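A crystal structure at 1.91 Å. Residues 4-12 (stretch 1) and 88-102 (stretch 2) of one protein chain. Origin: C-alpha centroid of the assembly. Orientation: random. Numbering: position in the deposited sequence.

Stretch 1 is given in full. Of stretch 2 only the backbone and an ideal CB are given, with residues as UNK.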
ATOM      1  N   PRO B   4     -10.089   5.636  29.589  1.00 37.60           N
ATOM      2  CA  PRO B   4      -9.966   6.595  28.485  1.00 34.70           C
ATOM      3  C   PRO B   4      -8.521   6.996  28.206  1.00 31.45           C
ATOM      4  O   PRO B   4      -7.727   7.166  29.130  1.00 30.67           O
ATOM      5  CB  PRO B   4     -10.796   7.786  28.963  1.00 35.65           C
ATOM      6  CG  PRO B   4     -11.799   7.161  29.881  1.00 36.86           C
ATOM      7  CD  PRO B   4     -10.959   6.175  30.646  1.00 37.20           C
ATOM      8  N   ARG B   5      -8.186   7.147  26.930  1.00 27.72           N
ATOM      9  CA  ARG B   5      -6.843   7.552  26.545  1.00 22.18           C
ATOM     10  C   ARG B   5      -6.828   9.079  26.556  1.00 18.84           C
ATOM     11  O   ARG B   5      -7.714   9.713  25.981  1.00 17.34           O
ATOM     12  CB  ARG B   5      -6.521   7.033  25.146  1.00 22.16           C
ATOM     13  CG  ARG B   5      -5.085   7.270  24.720  1.00 21.67           C
ATOM     14  CD  ARG B   5      -4.869   6.869  23.268  1.00 21.24           C
ATOM     15  NE  ARG B   5      -3.457   6.902  22.909  1.00 18.30           N
ATOM     16  CZ  ARG B   5      -2.998   6.775  21.670  1.00 16.92           C
ATOM     17  NH1 ARG B   5      -3.842   6.609  20.661  1.00 15.03           N
ATOM     18  NH2 ARG B   5      -1.692   6.809  21.443  1.00 15.66           N
ATOM     19  N   THR B   6      -5.830   9.665  27.208  1.00 15.39           N
ATOM     20  CA  THR B   6      -5.731  11.118  27.298  1.00 15.59           C
ATOM     21  C   THR B   6      -5.133  11.755  26.043  1.00 16.41           C
ATOM     22  O   THR B   6      -4.135  11.272  25.502  1.00 14.96           O
ATOM     23  CB  THR B   6      -4.896  11.540  28.526  1.00 16.32           C
ATOM     24  OG1 THR B   6      -3.601  10.925  28.469  1.00 15.83           O
ATOM     25  CG2 THR B   6      -5.595  11.109  29.808  1.00 18.21           C
ATOM     26  N   VAL B   7      -5.745  12.845  25.594  1.00 13.73           N
ATOM     27  CA  VAL B   7      -5.285  13.535  24.398  1.00 13.47           C
ATOM     28  C   VAL B   7      -5.182  15.048  24.553  1.00 13.75           C
ATOM     29  O   VAL B   7      -5.976  15.682  25.258  1.00 13.19           O
ATOM     30  CB  VAL B   7      -6.215  13.252  23.201  1.00 13.65           C
ATOM     31  CG1 VAL B   7      -6.278  11.763  22.929  1.00 12.47           C
ATOM     32  CG2 VAL B   7      -7.610  13.799  23.478  1.00 16.51           C
ATOM     33  N   THR B   8      -4.186  15.618  23.887  1.00 11.19           N
ATOM     34  CA  THR B   8      -3.972  17.054  23.891  1.00 11.61           C
ATOM     35  C   THR B   8      -3.812  17.500  22.449  1.00 12.44           C
ATOM     36  O   THR B   8      -3.121  16.851  21.660  1.00 12.69           O
ATOM     37  CB  THR B   8      -2.715  17.445  24.694  1.00 12.73           C
ATOM     38  OG1 THR B   8      -3.023  17.425  26.092  1.00 12.41           O
ATOM     39  CG2 THR B   8      -2.232  18.834  24.303  1.00 12.66           C
ATOM     40  N   VAL B   9      -4.471  18.597  22.105  1.00 12.21           N
ATOM     41  CA  VAL B   9      -4.388  19.123  20.756  1.00 13.45           C
ATOM     42  C   VAL B   9      -3.777  20.516  20.785  1.00 13.87           C
ATOM     43  O   VAL B   9      -4.385  21.468  21.281  1.00 11.73           O
ATOM     44  CB  VAL B   9      -5.773  19.195  20.094  1.00 13.90           C
ATOM     45  CG1 VAL B   9      -5.633  19.642  18.638  1.00 14.85           C
ATOM     46  CG2 VAL B   9      -6.458  17.842  20.180  1.00 14.89           C
ATOM     47  N   LEU B  10      -2.557  20.618  20.273  1.00 12.70           N
ATOM     48  CA  LEU B  10      -1.854  21.891  20.204  1.00 14.47           C
ATOM     49  C   LEU B  10      -2.232  22.489  18.849  1.00 15.32           C
ATOM     50  O   LEU B  10      -1.843  21.962  17.810  1.00 15.01           O
ATOM     51  CB  LEU B  10      -0.344  21.656  20.293  1.00 13.84           C
ATOM     52  CG  LEU B  10       0.108  20.821  21.498  1.00 15.15           C
ATOM     53  CD1 LEU B  10       1.605  20.597  21.416  1.00 14.70           C
ATOM     54  CD2 LEU B  10      -0.264  21.538  22.808  1.00 13.63           C
ATOM     55  N   GLY B  11      -2.996  23.579  18.867  1.00 15.63           N
ATOM     56  CA  GLY B  11      -3.440  24.203  17.631  1.00 15.66           C
ATOM     57  C   GLY B  11      -4.736  23.515  17.235  1.00 16.85           C
ATOM     58  O   GLY B  11      -4.847  22.931  16.161  1.00 17.03           O
ATOM     59  N   ALA B  12      -5.726  23.593  18.119  1.00 15.54           N
ATOM     60  CA  ALA B  12      -7.006  22.934  17.906  1.00 15.03           C
ATOM     61  C   ALA B  12      -8.041  23.696  17.093  1.00 15.73           C
ATOM     62  O   ALA B  12      -9.113  23.163  16.819  1.00 15.72           O
ATOM     63  CB  ALA B  12      -7.602  22.559  19.253  1.00 14.36           C
ATOM     64  N   UNK B  88       3.724  24.348  28.825  1.00 15.42           N
ATOM     65  CA  UNK B  88       3.197  23.671  30.002  1.00 17.18           C
ATOM     66  C   UNK B  88       2.042  22.753  29.628  1.00 15.61           C
ATOM     67  O   UNK B  88       1.957  21.626  30.112  1.00 16.17           O
ATOM     68  CB  UNK B  88       2.744  24.691  31.048  1.00 17.18           C
ATOM     69  N   UNK B  89       1.152  23.227  28.760  1.00 15.90           N
ATOM     70  CA  UNK B  89       0.029  22.402  28.329  1.00 15.23           C
ATOM     71  C   UNK B  89       0.554  21.120  27.684  1.00 15.36           C
ATOM     72  O   UNK B  89       0.032  20.030  27.925  1.00 15.55           O
ATOM     73  CB  UNK B  89      -0.868  23.169  27.356  1.00 15.23           C
ATOM     74  N   UNK B  90       1.598  21.260  26.872  1.00 14.44           N
ATOM     75  CA  UNK B  90       2.200  20.129  26.176  1.00 13.61           C
ATOM     76  C   UNK B  90       2.864  19.148  27.137  1.00 13.32           C
ATOM     77  O   UNK B  90       3.154  18.007  26.773  1.00 11.52           O
ATOM     78  CB  UNK B  90       3.225  20.629  25.156  1.00 13.61           C
ATOM     79  N   UNK B  91       3.101  19.597  28.363  1.00 15.11           N
ATOM     80  CA  UNK B  91       3.742  18.764  29.370  1.00 15.76           C
ATOM     81  C   UNK B  91       2.752  18.219  30.393  1.00 17.24           C
ATOM     82  O   UNK B  91       3.155  17.611  31.378  1.00 15.94           O
ATOM     83  CB  UNK B  91       4.835  19.561  30.084  1.00 15.76           C
ATOM     84  N   UNK B  92       1.457  18.428  30.161  1.00 17.56           N
ATOM     85  CA  UNK B  92       0.452  17.950  31.101  1.00 17.24           C
ATOM     86  C   UNK B  92       0.316  16.426  31.155  1.00 18.34           C
ATOM     87  O   UNK B  92      -0.388  15.895  32.013  1.00 20.14           O
ATOM     88  CB  UNK B  92      -0.903  18.562  30.741  1.00 17.24           C
ATOM     89  N   UNK B  93       0.982  15.724  30.242  1.00 17.03           N
ATOM     90  CA  UNK B  93       0.953  14.270  30.272  1.00 17.41           C
ATOM     91  C   UNK B  93       0.056  13.468  29.342  1.00 15.63           C
ATOM     92  O   UNK B  93      -0.085  12.259  29.529  1.00 15.91           O
ATOM     93  CB  UNK B  93       0.577  13.863  31.698  1.00 17.41           C
ATOM     94  N   UNK B  94      -0.539  14.107  28.343  1.00 14.08           N
ATOM     95  CA  UNK B  94      -1.415  13.394  27.415  1.00 13.10           C
ATOM     96  C   UNK B  94      -0.695  12.223  26.755  1.00 12.90           C
ATOM     97  O   UNK B  94       0.454  12.354  26.334  1.00 10.68           O
ATOM     98  CB  UNK B  94      -1.944  14.351  26.345  1.00 13.10           C
ATOM     99  N   UNK B  95      -1.366  11.079  26.660  1.00 13.31           N
ATOM    100  CA  UNK B  95      -0.743   9.923  26.028  1.00 13.44           C
ATOM    101  C   UNK B  95      -0.630  10.177  24.530  1.00 13.79           C
ATOM    102  O   UNK B  95       0.281   9.678  23.871  1.00 11.89           O
ATOM    103  CB  UNK B  95      -1.540   8.647  26.306  1.00 13.44           C
ATOM    104  N   UNK B  96      -1.556  10.966  23.995  1.00 10.79           N
ATOM    105  CA  UNK B  96      -1.555  11.273  22.574  1.00 11.51           C
ATOM    106  C   UNK B  96      -1.626  12.779  22.401  1.00 11.75           C
ATOM    107  O   UNK B  96      -2.531  13.428  22.925  1.00 10.84           O
ATOM    108  CB  UNK B  96      -2.717  10.583  21.856  1.00 11.51           C
ATOM    109  N   UNK B  97      -0.669  13.329  21.661  1.00 10.35           N
ATOM    110  CA  UNK B  97      -0.608  14.767  21.433  1.00 10.86           C
ATOM    111  C   UNK B  97      -0.578  15.126  19.962  1.00 12.62           C
ATOM    112  O   UNK B  97       0.286  14.663  19.220  1.00 12.59           O
ATOM    113  CB  UNK B  97       0.623  15.354  22.127  1.00 10.86           C
ATOM    114  N   UNK B  98      -1.525  15.956  19.543  1.00 11.75           N
ATOM    115  CA  UNK B  98      -1.560  16.423  18.168  1.00 11.97           C
ATOM    116  C   UNK B  98      -0.786  17.736  18.193  1.00 12.80           C
ATOM    117  O   UNK B  98      -1.220  18.706  18.814  1.00 12.76           O
ATOM    118  CB  UNK B  98      -2.985  16.590  17.638  1.00 11.97           C
ATOM    119  N   UNK B  99       0.376  17.755  17.546  1.00 13.32           N
ATOM    120  CA  UNK B  99       1.210  18.951  17.498  1.00 11.55           C
ATOM    121  C   UNK B  99       0.869  19.681  16.213  1.00 14.11           C
ATOM    122  O   UNK B  99       1.454  19.412  15.163  1.00 13.16           O
ATOM    123  CB  UNK B  99       2.700  18.611  17.571  1.00 11.55           C
ATOM    124  N   UNK B 100      -0.074  20.614  16.302  1.00 13.28           N
ATOM    125  CA  UNK B 100      -0.514  21.340  15.124  1.00 13.69           C
ATOM    126  C   UNK B 100      -0.313  22.851  15.164  1.00 14.36           C
ATOM    127  O   UNK B 100      -0.921  23.574  14.380  1.00 15.82           O
ATOM    128  CB  UNK B 100      -1.998  21.049  14.895  1.00 13.69           C
ATOM    129  N   UNK B 101       0.522  23.330  16.079  1.00 14.50           N
ATOM    130  CA  UNK B 101       0.814  24.759  16.154  1.00 16.20           C
ATOM    131  C   UNK B 101       1.799  25.008  15.010  1.00 17.67           C
ATOM    132  O   UNK B 101       2.843  24.370  14.956  1.00 18.46           O
ATOM    133  CB  UNK B 101       1.378  25.174  17.514  1.00 16.20           C
ATOM    134  N   UNK B 102       1.477  25.923  14.100  1.00 18.19           N
ATOM    135  CA  UNK B 102       2.371  26.182  12.969  1.00 19.67           C
ATOM    136  C   UNK B 102       3.468  27.206  13.256  1.00 18.92           C
ATOM    137  O   UNK B 102       3.374  27.983  14.207  1.00 18.31           O
ATOM    138  CB  UNK B 102       1.546  26.660  11.772  1.00 19.67           C
TER

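Position 88 has nothing of stretch 1 within 5.5 Å of its ideal CB, so the geometry leaves the choice open; it is Glu88. At 89 the CB points toward stretch 1, 4.9 Å from Leu10 CD2, and a small apolar group suits the gap: Ala89. The CB of 90 lies sideways, 4.1 Å from Leu10 CD1, again favouring something apolar and compact; Ala90 keeps that contact. Position 91 is out of reach and unconstrained (Met91). Position 92 points toward stretch 1, but its CB stays 5.2 Å from Thr8 OG1, so many side chains would do; Met92 makes no contact.

At 93, phi/psi of 101/11 would jam a CB against the preceding carbonyl O, which calls for glycine. Gly93 O accepts from a water (3.0 Å) that also hydrogen-bonds Thr6 OG1 (2.8 Å).

The CB of 94 points toward stretch 1, only 3.3 Å from Thr8 OG1 and 3.8 Å from Val7 C. So tight a fit favours a small residue, and Ala94 fills it.

Position 95 points toward stretch 1, its CB 4.1 Å from Arg5 CG, beside an extended arginine. An acidic side chain is the obvious candidate, though a neutral acceptor could also serve. Asp95 forms a salt bridge, Arg5 NE to Asp95 OD2 at 2.8 Å (162°), with OD2 near the guanidinium plane; Arg5 NH2 adds a weak bond to the same oxygen at 3.4 Å. Asp95 N donates to Thr6 OG1 at 2.9 Å.

From 96 to 99 the backbone pairs in parallel with Val7 to Leu10. The CB of 96 shares a face with Val7, 3.9 Å from Val7 CG1 and 3.8 Å from Arg5 CZ, so a large apolar or aromatic group suits. Trp96 places CD1 over one face of the guanidinium, 3.6 Å from Arg5 NH2; Trp96 N donates to Thr6 O (3.0 Å), and Trp96 O accepts from Thr8 N (2.9 Å).

The CB of 97 is on the Thr8 face, 5.4 Å from Leu10 CD1; beta-branched residues suit a strand here. Thr97 brings CG2 to 3.8 Å from Leu10 CD1.

At 98, on the Val9 face, CB is 4.2 Å from Val9 CG1, inviting an apolar chain. Met98 CG packs 4.0 Å from Val9 CG1, while the chain's end leads away; Met98 N donates to Thr8 O (2.8 Å).

The CB of 99 lies 4.5 Å from Leu10 CD1, compatible with small apolar residues: Ala99. At 100, CB is 3.1 Å from Leu10 O, favouring a small residue; Ala100 N donates to that oxygen (2.7 Å). Position 101 points sideways, with room for a branched apolar chain: Ile101 CD1 meets Leu10 CB at 3.7 Å. Position 102 is out of reach (Ile102).

Stretch 2 (88-102) EAAMMGADWTMAAII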
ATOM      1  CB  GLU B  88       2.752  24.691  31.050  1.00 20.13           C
ATOM      2  CG  GLU B  88       3.910  25.475  31.652  1.00 26.41           C
ATOM      3  CD  GLU B  88       3.452  26.569  32.597  1.00 31.30           C
ATOM      4  OE1 GLU B  88       2.709  26.259  33.555  1.00 32.65           O
ATOM      5  OE2 GLU B  88       3.837  27.739  32.383  1.00 33.58           O
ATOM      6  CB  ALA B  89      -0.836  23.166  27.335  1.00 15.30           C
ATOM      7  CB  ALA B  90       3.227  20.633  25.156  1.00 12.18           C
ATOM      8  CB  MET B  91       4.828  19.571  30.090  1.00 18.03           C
ATOM      9  CG  MET B  91       5.991  19.978  29.201  1.00 17.75           C
ATOM     10  SD  MET B  91       7.156  21.066  30.051  1.00 22.61           S
ATOM     11  CE  MET B  91       8.038  19.891  31.067  1.00 19.37           C
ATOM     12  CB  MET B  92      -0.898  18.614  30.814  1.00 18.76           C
ATOM     13  CG  MET B  92      -0.915  20.096  31.181  1.00 17.86           C
ATOM     14  SD  MET B  92      -2.515  20.886  30.954  1.00 18.08           S
ATOM     15  CE  MET B  92      -3.393  20.288  32.429  1.00 20.11           C
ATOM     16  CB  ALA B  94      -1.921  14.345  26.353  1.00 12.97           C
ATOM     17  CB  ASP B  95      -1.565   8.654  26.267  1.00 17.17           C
ATOM     18  CG  ASP B  95      -0.864   7.405  25.750  1.00 22.29           C
ATOM     19  OD1 ASP B  95       0.201   7.043  26.306  1.00 23.34           O
ATOM     20  OD2 ASP B  95      -1.368   6.785  24.785  1.00 23.63           O
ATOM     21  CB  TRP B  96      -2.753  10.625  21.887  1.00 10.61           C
ATOM     22  CG  TRP B  96      -2.712  10.707  20.397  1.00 10.51           C
ATOM     23  CD1 TRP B  96      -2.065   9.856  19.548  1.00 10.38           C
ATOM     24  CD2 TRP B  96      -3.368  11.678  19.570  1.00  9.87           C
ATOM     25  NE1 TRP B  96      -2.284  10.230  18.242  1.00  9.31           N
ATOM     26  CE2 TRP B  96      -3.079  11.345  18.227  1.00 10.29           C
ATOM     27  CE3 TRP B  96      -4.175  12.795  19.834  1.00 10.61           C
ATOM     28  CZ2 TRP B  96      -3.569  12.091  17.146  1.00  9.62           C
ATOM     29  CZ3 TRP B  96      -4.662  13.540  18.761  1.00  9.59           C
ATOM     30  CH2 TRP B  96      -4.357  13.182  17.431  1.00 11.90           C
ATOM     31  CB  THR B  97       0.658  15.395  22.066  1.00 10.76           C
ATOM     32  OG1 THR B  97       0.652  15.174  23.478  1.00 10.37           O
ATOM     33  CG2 THR B  97       0.710  16.903  21.784  1.00  9.20           C
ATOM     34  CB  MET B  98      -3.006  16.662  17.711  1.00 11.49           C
ATOM     35  CG  MET B  98      -3.131  17.443  16.405  1.00 11.69           C
ATOM     36  SD  MET B  98      -2.201  16.734  15.021  1.00 12.04           S
ATOM     37  CE  MET B  98      -3.274  15.410  14.561  1.00 10.44           C
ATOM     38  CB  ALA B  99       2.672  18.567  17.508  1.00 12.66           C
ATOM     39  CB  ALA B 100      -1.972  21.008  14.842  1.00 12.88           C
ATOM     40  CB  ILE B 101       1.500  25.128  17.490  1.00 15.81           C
ATOM     41  CG1 ILE B 101       0.550  24.845  18.659  1.00 16.08           C
ATOM     42  CG2 ILE B 101       1.907  26.606  17.478  1.00 16.02           C
ATOM     43  CD1 ILE B 101       1.211  24.953  20.017  1.00 14.37           C
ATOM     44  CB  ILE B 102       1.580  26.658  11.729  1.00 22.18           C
ATOM     45  CG1 ILE B 102       1.043  28.075  11.955  1.00 22.50           C
ATOM     46  CG2 ILE B 102       0.418  25.707  11.462  1.00 23.93           C
ATOM     47  CD1 ILE B 102       0.360  28.672  10.734  1.00 25.46           C
TER
HETATM   48  O   HOH W   1      -2.366  10.848  30.928  1.00 23.38           O
HETATM   49  O   HOH W   2      -0.680  17.268  27.385  1.00 15.12           O
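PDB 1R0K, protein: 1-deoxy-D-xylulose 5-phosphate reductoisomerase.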